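Local atomic coordinates of cellulase (Xanthomonas axonopodis pv. citri, PDB entry 5HOS), a protein that probably hydrolyses internal beta-1,4-glucosidic bonds of cellulose and related glucans as an endoglucanase of glycoside hydrolase family 5. Residues F146-L156 with I179-V190; W77-L88 with T134-L142. All coordinates share one frame; numbering follows the deposited sequence.

Contact 1: residues F146-L156 with I179-V190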
loop_
_atom_site.group_PDB
_atom_site.type_symbol
_atom_site.label_atom_id
_atom_site.label_comp_id
_atom_site.label_asym_id
_atom_site.label_seq_id
_atom_site.Cartn_x
_atom_site.Cartn_y
_atom_site.Cartn_z
ATOM N N PHE A 146 11.014 -12.811 -6.348
ATOM C CA PHE A 146 11.187 -11.530 -7.036
ATOM C C PHE A 146 12.500 -10.858 -6.704
ATOM O O PHE A 146 12.590 -9.629 -6.757
ATOM C CB PHE A 146 10.006 -10.622 -6.718
ATOM C CG PHE A 146 8.716 -11.159 -7.243
ATOM C CD1 PHE A 146 8.444 -11.112 -8.611
ATOM C CD2 PHE A 146 7.800 -11.758 -6.395
ATOM C CE1 PHE A 146 7.273 -11.639 -9.116
ATOM C CE2 PHE A 146 6.621 -12.280 -6.900
ATOM C CZ PHE A 146 6.364 -12.220 -8.256
ATOM N N LYS A 147 13.514 -11.679 -6.421
ATOM C CA LYS A 147 14.810 -11.210 -5.891
ATOM C C LYS A 147 15.443 -10.141 -6.757
ATOM O O LYS A 147 15.843 -10.399 -7.891
ATOM C CB LYS A 147 15.793 -12.374 -5.725
ATOM C CG LYS A 147 17.138 -11.954 -5.117
ATOM C CD LYS A 147 18.030 -13.154 -4.839
ATOM C CE LYS A 147 19.453 -12.721 -4.532
ATOM N NZ LYS A 147 20.269 -13.878 -4.059
ATOM N N SER A 148 15.507 -8.942 -6.200
ATOM C CA SER A 148 16.202 -7.806 -6.783
ATOM C C SER A 148 15.657 -7.363 -8.148
ATOM O O SER A 148 16.350 -6.712 -8.916
ATOM C CB SER A 148 17.711 -8.084 -6.852
ATOM O OG SER A 148 18.207 -8.402 -5.576
ATOM N N ASP A 149 14.401 -7.689 -8.421
ATOM C CA ASP A 149 13.730 -7.230 -9.608
ATOM C C ASP A 149 13.278 -5.810 -9.297
ATOM O O ASP A 149 12.394 -5.601 -8.477
ATOM C CB ASP A 149 12.546 -8.145 -9.915
ATOM C CG ASP A 149 11.798 -7.749 -11.178
ATOM O OD1 ASP A 149 11.819 -6.568 -11.556
ATOM O OD2 ASP A 149 11.167 -8.636 -11.795
ATOM N N ASN A 150 13.884 -4.834 -9.962
ATOM C CA ASN A 150 13.642 -3.427 -9.640
ATOM C C ASN A 150 12.209 -2.948 -9.910
ATOM O O ASN A 150 11.809 -1.919 -9.387
ATOM C CB ASN A 150 14.653 -2.529 -10.349
ATOM C CG ASN A 150 14.764 -1.155 -9.708
ATOM O OD1 ASN A 150 15.030 -1.032 -8.502
ATOM N ND2 ASN A 150 14.549 -0.109 -10.504
ATOM N N ALA A 151 11.429 -3.696 -10.686
ATOM C CA ALA A 151 10.008 -3.359 -10.855
ATOM C C ALA A 151 9.141 -3.702 -9.652
ATOM O O ALA A 151 8.017 -3.219 -9.578
ATOM C CB ALA A 151 9.435 -4.041 -12.079
ATOM N N VAL A 152 9.635 -4.549 -8.742
ATOM C CA VAL A 152 8.810 -5.114 -7.678
ATOM C C VAL A 152 9.184 -4.509 -6.335
ATOM O O VAL A 152 10.352 -4.536 -5.931
ATOM C CB VAL A 152 8.940 -6.646 -7.620
ATOM C CG1 VAL A 152 7.962 -7.244 -6.619
ATOM C CG2 VAL A 152 8.685 -7.239 -9.002
ATOM N N ILE A 153 8.172 -3.968 -5.661
ATOM C CA ILE A 153 8.309 -3.345 -4.352
ATOM C C ILE A 153 7.565 -4.220 -3.340
ATOM O O ILE A 153 6.471 -4.728 -3.617
ATOM C CB ILE A 153 7.744 -1.908 -4.373
ATOM C CG1 ILE A 153 8.511 -1.036 -5.380
ATOM C CG2 ILE A 153 7.771 -1.273 -2.983
ATOM C CD1 ILE A 153 7.764 0.216 -5.799
ATOM N N PHE A 154 8.167 -4.398 -2.172
ATOM C CA PHE A 154 7.632 -5.283 -1.145
ATOM C C PHE A 154 6.814 -4.512 -0.110
ATOM O O PHE A 154 7.367 -3.817 0.727
ATOM C CB PHE A 154 8.780 -6.054 -0.477
ATOM C CG PHE A 154 9.562 -6.967 -1.408
ATOM C CD1 PHE A 154 9.027 -7.452 -2.595
ATOM C CD2 PHE A 154 10.843 -7.377 -1.052
ATOM C CE1 PHE A 154 9.744 -8.316 -3.406
ATOM C CE2 PHE A 154 11.571 -8.230 -1.863
ATOM C CZ PHE A 154 11.028 -8.695 -3.044
ATOM N N GLY A 155 5.490 -4.633 -0.190
ATOM C CA GLY A 155 4.571 -4.045 0.798
ATOM C C GLY A 155 4.328 -5.034 1.922
ATOM O O GLY A 155 3.428 -5.867 1.832
ATOM N N LEU A 156 5.121 -4.935 2.987
ATOM C CA LEU A 156 5.143 -5.953 4.059
ATOM C C LEU A 156 3.769 -6.391 4.565
ATOM O O LEU A 156 3.508 -7.584 4.696
ATOM C CB LEU A 156 5.962 -5.474 5.251
ATOM C CG LEU A 156 7.467 -5.266 5.071
ATOM C CD1 LEU A 156 8.035 -4.846 6.419
ATOM C CD2 LEU A 156 8.140 -6.525 4.555
ATOM N N ILE A 179 14.186 -10.714 4.535
ATOM C CA ILE A 179 14.252 -10.304 3.146
ATOM C C ILE A 179 15.697 -10.026 2.741
ATOM O O ILE A 179 16.148 -10.519 1.707
ATOM C CB ILE A 179 13.344 -9.092 2.860
ATOM C CG1 ILE A 179 11.879 -9.543 2.925
ATOM C CG2 ILE A 179 13.626 -8.496 1.484
ATOM C CD1 ILE A 179 10.886 -8.412 3.058
ATOM N N ARG A 180 16.411 -9.259 3.554
ATOM C CA ARG A 180 17.798 -8.895 3.231
ATOM C C ARG A 180 18.745 -10.077 3.265
ATOM O O ARG A 180 19.709 -10.122 2.486
ATOM C CB ARG A 180 18.311 -7.756 4.133
ATOM C CG ARG A 180 17.594 -6.416 3.967
ATOM C CD ARG A 180 17.210 -6.106 2.525
ATOM N NE ARG A 180 16.666 -4.761 2.378
ATOM C CZ ARG A 180 15.994 -4.334 1.313
ATOM N NH1 ARG A 180 15.789 -5.139 0.265
ATOM N NH2 ARG A 180 15.515 -3.096 1.294
ATOM N N LYS A 181 18.469 -11.049 4.125
ATOM C CA LYS A 181 19.304 -12.243 4.175
ATOM C C LYS A 181 19.206 -13.061 2.866
ATOM O O LYS A 181 20.150 -13.768 2.527
ATOM C CB LYS A 181 18.999 -13.088 5.417
ATOM C CG LYS A 181 20.147 -13.998 5.816
ATOM C CD LYS A 181 20.002 -14.559 7.219
ATOM C CE LYS A 181 21.281 -15.281 7.625
ATOM N NZ LYS A 181 21.099 -16.066 8.875
ATOM N N THR A 182 18.109 -12.918 2.104
ATOM C CA THR A 182 18.009 -13.562 0.778
ATOM C C THR A 182 18.906 -12.923 -0.283
ATOM O O THR A 182 19.130 -13.524 -1.327
ATOM C CB THR A 182 16.591 -13.547 0.178
ATOM O OG1 THR A 182 16.238 -12.209 -0.208
ATOM C CG2 THR A 182 15.561 -14.122 1.139
ATOM N N GLY A 183 19.374 -11.704 -0.032
ATOM C CA GLY A 183 20.152 -10.929 -1.002
ATOM C C GLY A 183 19.311 -9.972 -1.830
ATOM O O GLY A 183 19.841 -9.168 -2.577
ATOM N N ALA A 184 17.991 -10.033 -1.678
ATOM C CA ALA A 184 17.090 -9.168 -2.417
ATOM C C ALA A 184 17.307 -7.703 -2.061
ATOM O O ALA A 184 17.334 -7.341 -0.879
ATOM C CB ALA A 184 15.653 -9.560 -2.129
ATOM N N THR A 185 17.463 -6.876 -3.092
ATOM C CA THR A 185 17.724 -5.452 -2.944
ATOM C C THR A 185 16.511 -4.561 -3.171
ATOM O O THR A 185 16.647 -3.341 -3.236
ATOM C CB THR A 185 18.807 -5.015 -3.941
ATOM O OG1 THR A 185 18.367 -5.338 -5.268
ATOM C CG2 THR A 185 20.105 -5.725 -3.647
ATOM N N ASN A 186 15.329 -5.161 -3.256
ATOM C CA ASN A 186 14.110 -4.426 -3.528
ATOM C C ASN A 186 13.780 -3.386 -2.471
ATOM O O ASN A 186 14.138 -3.521 -1.298
ATOM C CB ASN A 186 12.914 -5.371 -3.606
ATOM C CG ASN A 186 13.164 -6.567 -4.505
ATOM O OD1 ASN A 186 14.033 -7.392 -4.215
ATOM N ND2 ASN A 186 12.403 -6.685 -5.556
ATOM N N LEU A 187 13.058 -2.365 -2.902
ATOM C CA LEU A 187 12.483 -1.415 -1.985
ATOM C C LEU A 187 11.436 -2.114 -1.126
ATOM O O LEU A 187 10.618 -2.891 -1.646
ATOM C CB LEU A 187 11.831 -0.286 -2.751
ATOM C CG LEU A 187 11.013 0.703 -1.936
ATOM C CD1 LEU A 187 11.916 1.545 -1.040
ATOM C CD2 LEU A 187 10.170 1.537 -2.875
ATOM N N ILE A 188 11.471 -1.819 0.173
ATOM C CA ILE A 188 10.499 -2.338 1.121
ATOM C C ILE A 188 9.671 -1.184 1.685
ATOM O O ILE A 188 10.215 -0.185 2.099
ATOM C CB ILE A 188 11.172 -3.103 2.291
ATOM C CG1 ILE A 188 11.963 -4.301 1.768
ATOM C CG2 ILE A 188 10.114 -3.569 3.293
ATOM C CD1 ILE A 188 12.915 -4.902 2.780
ATOM N N LEU A 189 8.346 -1.351 1.718
ATOM C CA LEU A 189 7.450 -0.413 2.373
ATOM C C LEU A 189 7.018 -1.000 3.720
ATOM O O LEU A 189 6.449 -2.106 3.778
ATOM C CB LEU A 189 6.240 -0.110 1.489
ATOM C CG LEU A 189 6.522 0.450 0.090
ATOM C CD1 LEU A 189 5.213 0.742 -0.620
ATOM C CD2 LEU A 189 7.398 1.687 0.117
ATOM N N VAL A 190 7.301 -0.250 4.787
ATOM C CA VAL A 190 7.152 -0.711 6.179
ATOM C C VAL A 190 6.054 0.113 6.849
ATOM O O VAL A 190 6.212 1.323 7.033
ATOM C CB VAL A 190 8.457 -0.505 6.980
ATOM C CG1 VAL A 190 8.348 -1.152 8.358
ATOM C CG2 VAL A 190 9.646 -1.077 6.225
HETATM O O HOH W 1 12.133 -2.408 -5.691
#

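Contact 2: residues W77-L88 with T134-L142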
loop_
_atom_site.group_PDB
_atom_site.type_symbol
_atom_site.label_atom_id
_atom_site.label_comp_id
_atom_site.label_asym_id
_atom_site.label_seq_id
_atom_site.Cartn_x
_atom_site.Cartn_y
_atom_site.Cartn_z
ATOM N N TRP A 77 -2.703 -13.141 1.744
ATOM C CA TRP A 77 -1.682 -14.076 2.239
ATOM C C TRP A 77 -2.130 -15.535 2.051
ATOM O O TRP A 77 -1.389 -16.356 1.525
ATOM C CB TRP A 77 -1.400 -13.797 3.724
ATOM C CG TRP A 77 -0.224 -14.519 4.343
ATOM C CD1 TRP A 77 0.509 -15.551 3.816
ATOM C CD2 TRP A 77 0.313 -14.285 5.644
ATOM N NE1 TRP A 77 1.469 -15.956 4.701
ATOM C CE2 TRP A 77 1.370 -15.200 5.836
ATOM C CE3 TRP A 77 -0.002 -13.387 6.674
ATOM C CZ2 TRP A 77 2.133 -15.236 7.014
ATOM C CZ3 TRP A 77 0.762 -13.428 7.858
ATOM C CH2 TRP A 77 1.804 -14.345 8.013
ATOM N N GLU A 78 -3.359 -15.835 2.457
ATOM C CA GLU A 78 -3.846 -17.209 2.469
ATOM C C GLU A 78 -4.034 -17.801 1.075
ATOM O O GLU A 78 -3.962 -19.027 0.910
ATOM C CB GLU A 78 -5.157 -17.310 3.252
ATOM C CG GLU A 78 -4.997 -16.948 4.725
ATOM C CD GLU A 78 -5.199 -15.474 5.043
ATOM O OE1 GLU A 78 -5.301 -14.627 4.122
ATOM O OE2 GLU A 78 -5.247 -15.156 6.250
ATOM N N ARG A 79 -4.280 -16.949 0.085
ATOM C CA ARG A 79 -4.336 -17.390 -1.311
ATOM C C ARG A 79 -2.939 -17.663 -1.867
ATOM O O ARG A 79 -2.742 -18.610 -2.616
ATOM C CB ARG A 79 -5.061 -16.364 -2.170
ATOM C CG ARG A 79 -6.523 -16.214 -1.780
ATOM C CD ARG A 79 -7.314 -15.386 -2.769
ATOM N NE ARG A 79 -8.744 -15.478 -2.439
ATOM C CZ ARG A 79 -9.604 -14.469 -2.318
ATOM N NH1 ARG A 79 -9.260 -13.201 -2.552
ATOM N NH2 ARG A 79 -10.870 -14.747 -1.989
ATOM N N LEU A 80 -1.975 -16.828 -1.504
ATOM C CA LEU A 80 -0.597 -17.015 -1.948
ATOM C C LEU A 80 0.150 -18.127 -1.197
ATOM O O LEU A 80 0.977 -18.812 -1.797
ATOM C CB LEU A 80 0.173 -15.704 -1.861
ATOM C CG LEU A 80 1.631 -15.743 -2.347
ATOM C CD1 LEU A 80 1.741 -16.172 -3.803
ATOM C CD2 LEU A 80 2.266 -14.388 -2.141
ATOM N N GLN A 81 -0.120 -18.283 0.100
ATOM C CA GLN A 81 0.537 -19.291 0.930
ATOM C C GLN A 81 -0.501 -19.942 1.839
ATOM O O GLN A 81 -0.695 -19.505 2.970
ATOM C CB GLN A 81 1.673 -18.682 1.739
ATOM C CG GLN A 81 2.538 -19.726 2.431
ATOM C CD GLN A 81 3.592 -19.125 3.329
ATOM O OE1 GLN A 81 3.362 -18.097 3.968
ATOM N NE2 GLN A 81 4.751 -19.771 3.404
ATOM N N PRO A 82 -1.180 -20.987 1.335
ATOM C CA PRO A 82 -2.302 -21.592 2.080
ATOM C C PRO A 82 -1.951 -22.278 3.411
ATOM O O PRO A 82 -2.842 -22.461 4.239
ATOM C CB PRO A 82 -2.878 -22.602 1.077
ATOM C CG PRO A 82 -2.490 -22.074 -0.260
ATOM C CD PRO A 82 -1.117 -21.496 -0.048
ATOM N N ARG A 83 -0.685 -22.649 3.612
ATOM C CA ARG A 83 -0.235 -23.299 4.841
ATOM C C ARG A 83 0.974 -22.594 5.410
ATOM O O ARG A 83 1.872 -22.210 4.663
ATOM C CB ARG A 83 0.121 -24.764 4.570
ATOM C CG ARG A 83 -1.079 -25.604 4.189
ATOM C CD ARG A 83 -0.701 -27.059 3.949
ATOM N NE ARG A 83 -1.881 -27.827 3.559
ATOM C CZ ARG A 83 -2.786 -28.344 4.394
ATOM N NH1 ARG A 83 -2.685 -28.207 5.720
ATOM N NH2 ARG A 83 -3.822 -29.017 3.892
ATOM N N ALA A 84 0.990 -22.431 6.739
ATOM C CA ALA A 84 2.094 -21.773 7.439
ATOM C C ALA A 84 3.400 -22.478 7.120
ATOM O O ALA A 84 3.511 -23.699 7.284
ATOM C CB ALA A 84 1.853 -21.785 8.947
ATOM N N GLY A 85 4.375 -21.718 6.630
ATOM C CA GLY A 85 5.685 -22.263 6.320
ATOM C C GLY A 85 5.751 -23.089 5.040
ATOM O O GLY A 85 6.807 -23.651 4.722
ATOM N N GLY A 86 4.642 -23.153 4.301
ATOM C CA GLY A 86 4.542 -23.987 3.119
ATOM C C GLY A 86 4.973 -23.278 1.850
ATOM O O GLY A 86 5.283 -22.078 1.844
ATOM N N GLU A 87 4.963 -24.048 0.766
ATOM C CA GLU A 87 5.303 -23.549 -0.556
ATOM C C GLU A 87 4.258 -22.531 -0.973
ATOM O O GLU A 87 3.075 -22.682 -0.653
ATOM C CB GLU A 87 5.281 -24.679 -1.597
ATOM C CG GLU A 87 6.173 -25.878 -1.300
ATOM C CD GLU A 87 7.630 -25.662 -1.644
ATOM O OE1 GLU A 87 8.363 -26.673 -1.688
ATOM O OE2 GLU A 87 8.051 -24.509 -1.873
ATOM N N LEU A 88 4.684 -21.516 -1.716
ATOM C CA LEU A 88 3.736 -20.576 -2.298
ATOM C C LEU A 88 2.882 -21.313 -3.325
ATOM O O LEU A 88 3.375 -22.167 -4.051
ATOM C CB LEU A 88 4.443 -19.391 -2.948
ATOM C CG LEU A 88 5.397 -18.592 -2.063
ATOM C CD1 LEU A 88 5.932 -17.394 -2.828
ATOM C CD2 LEU A 88 4.712 -18.144 -0.788
ATOM N N THR A 134 6.426 -17.473 11.070
ATOM C CA THR A 134 5.457 -17.694 10.007
ATOM C C THR A 134 5.422 -16.537 8.992
ATOM O O THR A 134 5.359 -16.762 7.780
ATOM C CB THR A 134 4.065 -17.956 10.606
ATOM O OG1 THR A 134 4.112 -19.198 11.324
ATOM C CG2 THR A 134 2.989 -18.041 9.530
ATOM N N PHE A 135 5.478 -15.314 9.501
ATOM C CA PHE A 135 5.527 -14.120 8.668
ATOM C C PHE A 135 6.857 -14.036 7.920
ATOM O O PHE A 135 6.882 -13.735 6.710
ATOM C CB PHE A 135 5.276 -12.883 9.544
ATOM C CG PHE A 135 5.139 -11.586 8.782
ATOM C CD1 PHE A 135 4.321 -11.485 7.648
ATOM C CD2 PHE A 135 5.783 -10.447 9.235
ATOM C CE1 PHE A 135 4.181 -10.287 6.976
ATOM C CE2 PHE A 135 5.647 -9.240 8.563
ATOM C CZ PHE A 135 4.851 -9.163 7.433
ATOM N N ASN A 136 7.950 -14.327 8.624
ATOM C CA ASN A 136 9.278 -14.372 8.007
ATOM C C ASN A 136 9.329 -15.303 6.797
ATOM O O ASN A 136 9.938 -14.971 5.780
ATOM C CB ASN A 136 10.344 -14.843 9.001
ATOM C CG ASN A 136 10.693 -13.808 10.055
ATOM O OD1 ASN A 136 10.331 -12.635 9.965
ATOM N ND2 ASN A 136 11.423 -14.252 11.074
ATOM N N ASP A 137 8.701 -16.473 6.914
ATOM C CA ASP A 137 8.757 -17.459 5.840
ATOM C C ASP A 137 8.046 -16.975 4.579
ATOM O O ASP A 137 8.543 -17.197 3.484
ATOM C CB ASP A 137 8.184 -18.797 6.273
ATOM C CG ASP A 137 8.367 -19.850 5.223
ATOM O OD1 ASP A 137 9.514 -20.311 5.052
ATOM O OD2 ASP A 137 7.377 -20.178 4.534
ATOM N N LEU A 138 6.886 -16.326 4.733
ATOM C CA LEU A 138 6.223 -15.699 3.574
ATOM C C LEU A 138 7.187 -14.775 2.840
ATOM O O LEU A 138 7.373 -14.896 1.626
ATOM C CB LEU A 138 4.989 -14.889 3.991
ATOM C CG LEU A 138 4.330 -14.020 2.903
ATOM C CD1 LEU A 138 3.732 -14.869 1.799
ATOM C CD2 LEU A 138 3.278 -13.095 3.494
ATOM N N TRP A 139 7.777 -13.842 3.583
ATOM C CA TRP A 139 8.636 -12.821 2.971
ATOM C C TRP A 139 9.960 -13.362 2.443
ATOM O O TRP A 139 10.474 -12.826 1.468
ATOM C CB TRP A 139 8.806 -11.583 3.866
ATOM C CG TRP A 139 7.658 -10.647 3.629
ATOM C CD1 TRP A 139 6.674 -10.308 4.504
ATOM C CD2 TRP A 139 7.331 -10.015 2.386
ATOM N NE1 TRP A 139 5.768 -9.480 3.897
ATOM C CE2 TRP A 139 6.141 -9.288 2.591
ATOM C CE3 TRP A 139 7.931 -9.991 1.120
ATOM C CZ2 TRP A 139 5.548 -8.515 1.579
ATOM C CZ3 TRP A 139 7.338 -9.228 0.106
ATOM C CH2 TRP A 139 6.154 -8.505 0.343
ATOM N N ARG A 140 10.494 -14.416 3.062
ATOM C CA ARG A 140 11.653 -15.117 2.500
ATOM C C ARG A 140 11.325 -15.633 1.099
ATOM O O ARG A 140 12.074 -15.394 0.148
ATOM C CB ARG A 140 12.082 -16.290 3.392
ATOM C CG ARG A 140 13.381 -16.963 2.955
ATOM C CD ARG A 140 13.744 -18.151 3.835
ATOM N NE ARG A 140 12.664 -19.137 3.896
ATOM C CZ ARG A 140 12.377 -20.046 2.959
ATOM N NH1 ARG A 140 13.088 -20.144 1.834
ATOM N NH2 ARG A 140 11.359 -20.875 3.152
ATOM N N ARG A 141 10.193 -16.323 0.986
ATOM C CA ARG A 141 9.760 -16.919 -0.281
ATOM C C ARG A 141 9.413 -15.878 -1.338
ATOM O O ARG A 141 9.756 -16.052 -2.493
ATOM C CB ARG A 141 8.582 -17.868 -0.053
ATOM C CG ARG A 141 8.954 -19.091 0.777
ATOM C CD ARG A 141 7.737 -19.951 1.051
ATOM N NE ARG A 141 8.009 -21.102 1.922
ATOM C CZ ARG A 141 8.513 -22.273 1.530
ATOM N NH1 ARG A 141 8.852 -22.509 0.264
ATOM N NH2 ARG A 141 8.688 -23.233 2.433
ATOM N N LEU A 142 8.737 -14.797 -0.943
ATOM C CA LEU A 142 8.433 -13.718 -1.895
ATOM C C LEU A 142 9.703 -13.016 -2.334
ATOM O O LEU A 142 9.843 -12.686 -3.510
ATOM C CB LEU A 142 7.464 -12.689 -1.324
ATOM C CG LEU A 142 5.977 -12.944 -1.558
ATOM C CD1 LEU A 142 5.174 -11.949 -0.737
ATOM C CD2 LEU A 142 5.611 -12.828 -3.031
HETATM O O HOH W 2 4.336 -18.849 6.414
HETATM O O HOH W 3 7.682 -21.361 -2.492
#

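Contact 1: residues F146-L156 with I179-V190
Phe146 O is gripped from opposite faces of its carbonyl plane, by Asp149 N within its own turn and by ND2 of Asn186 across the contact at 3.2 Å. The same amide nitrogen spends its other hydrogen on Val152 O, 3.0 Å from ND2 in an almost straight bond (174°), and both acceptors lie close to the amide plane. At the other end of the amide, OD1 accepts from Ser148 N at 2.9 Å. With three bonds to one short connection the buried group is fixed in rotation, and it ties together the turns running from Phe146 to Val152. Asn186 also lies against Phe154: its amide stacks on the ring with the planes 22° apart, and CB sits over the same ring in a CH-pi contact, 3.9 Å from the centroid. Ala184 CB and Ile179 CG2 meet the ring at its edge.

This contact joins the two strands of a beta-alpha-beta unit, with the end of the intervening helix, in a TIM barrel: strand 152-155, helix 165-181 and strand 188-191 follow in turn and the two strands become parallel neighbours. Phe154 N donates to Leu187 O, Phe154 O accepts from Leu189 N at 2.8 Å, and Leu156 N reaches Leu189 O. Phe154 and Ile188 turn to the helix-covered face, whereas on the opposite face Leu189 CG and Ile153 CG2 pack together. Just before the first direct strand bond a water links the chains, donating to Val152 O and accepting from Leu187 N. Leu156 rests its CG on Ile188 CG2 and its CD2 on Ile179 CD1.

Toward the surface, Ser148 OG accepts from Thr185 N at 3.0 Å. Lys147 stretches past Ala184, with CG opposite the backbone N (chi1 -177°) and every later torsion extended, which carries NZ to the Thr182 carbonyl at 3.0 Å.

Contact 2: residues W77-L88 with T134-L142
The indole of Trp77 has Leu138 CD2 seated over one face, 3.5 Å from the centroid of the five-membered ring and only 7° off its normal, while Thr134 O and Gln81 CB lie at its edge. Its far corner, CH2, touches Phe135 CD1 at 3.8 Å; the two ring planes are inclined at 55°. The guanidinium of Arg141 is the second flat group: Gly86 and Glu87 CA lie over one face, and Asp137 OD2 comes to the edge in plane. In the TIM barrel these groups join the loop and short helix that follow strand 70-75 to the outer helix 132-145, which packs against strand 109-114 on its inner side.

Gln81 couples the aromatic and charged halves. With CG swung opposite its backbone N (chi1 -170°) and the chain extended, its amide arrives between them: OE1 accepts from Trp77 NE1 in the plane of the indole, and NE2 donates both to Gly86 O and to Asp137 OD2, the latter at 2.9 Å and rather bent. Amide and carboxylate are nearly coplanar. Arg141 NE makes a salt bridge to Asp137 OD2, on its syn side at 2.8 Å, and this positive neighbour would be expected to favour the ionised carboxylate. Arg141 also reaches the turn 83-86 and the residue after it, its NH2 meeting Gly85 O from above the carbonyl plane at 3.0 Å and its NH1 forming a salt bridge with Glu87 OE2, also at 3.0 Å.

Apolar contacts flank the charges. Leu88 lays its branched end against Arg141 CB, and Leu80 CD2 meets Leu142 CD2. One water donates to Gln81 OE1 and Thr134 O and accepts from Gly85 N; a second accepts from Leu88 N and from Arg141 NH1.

Helix 132-145 ties the two contacts together, since it runs directly into the chain of contact 1 and supplies one side of contact 2. Contact 1 is the more buried: neighbouring barrel strands share backbone bonds, and the polar side chain at its heart serves backbone atoms. Contact 2 sits farther out, its centre about 19 Å from the centre of the chain, and replaces strand pairing with an aromatic patch and a salt-bridge network at a more exposed edge of the fold. They meet at Trp139, whose NE1 lies 3.1 Å from Leu156 O in a probable hydrogen bond, and whose ring packs against Phe154. Barrel wall and outer layer are thus held by different chemistry.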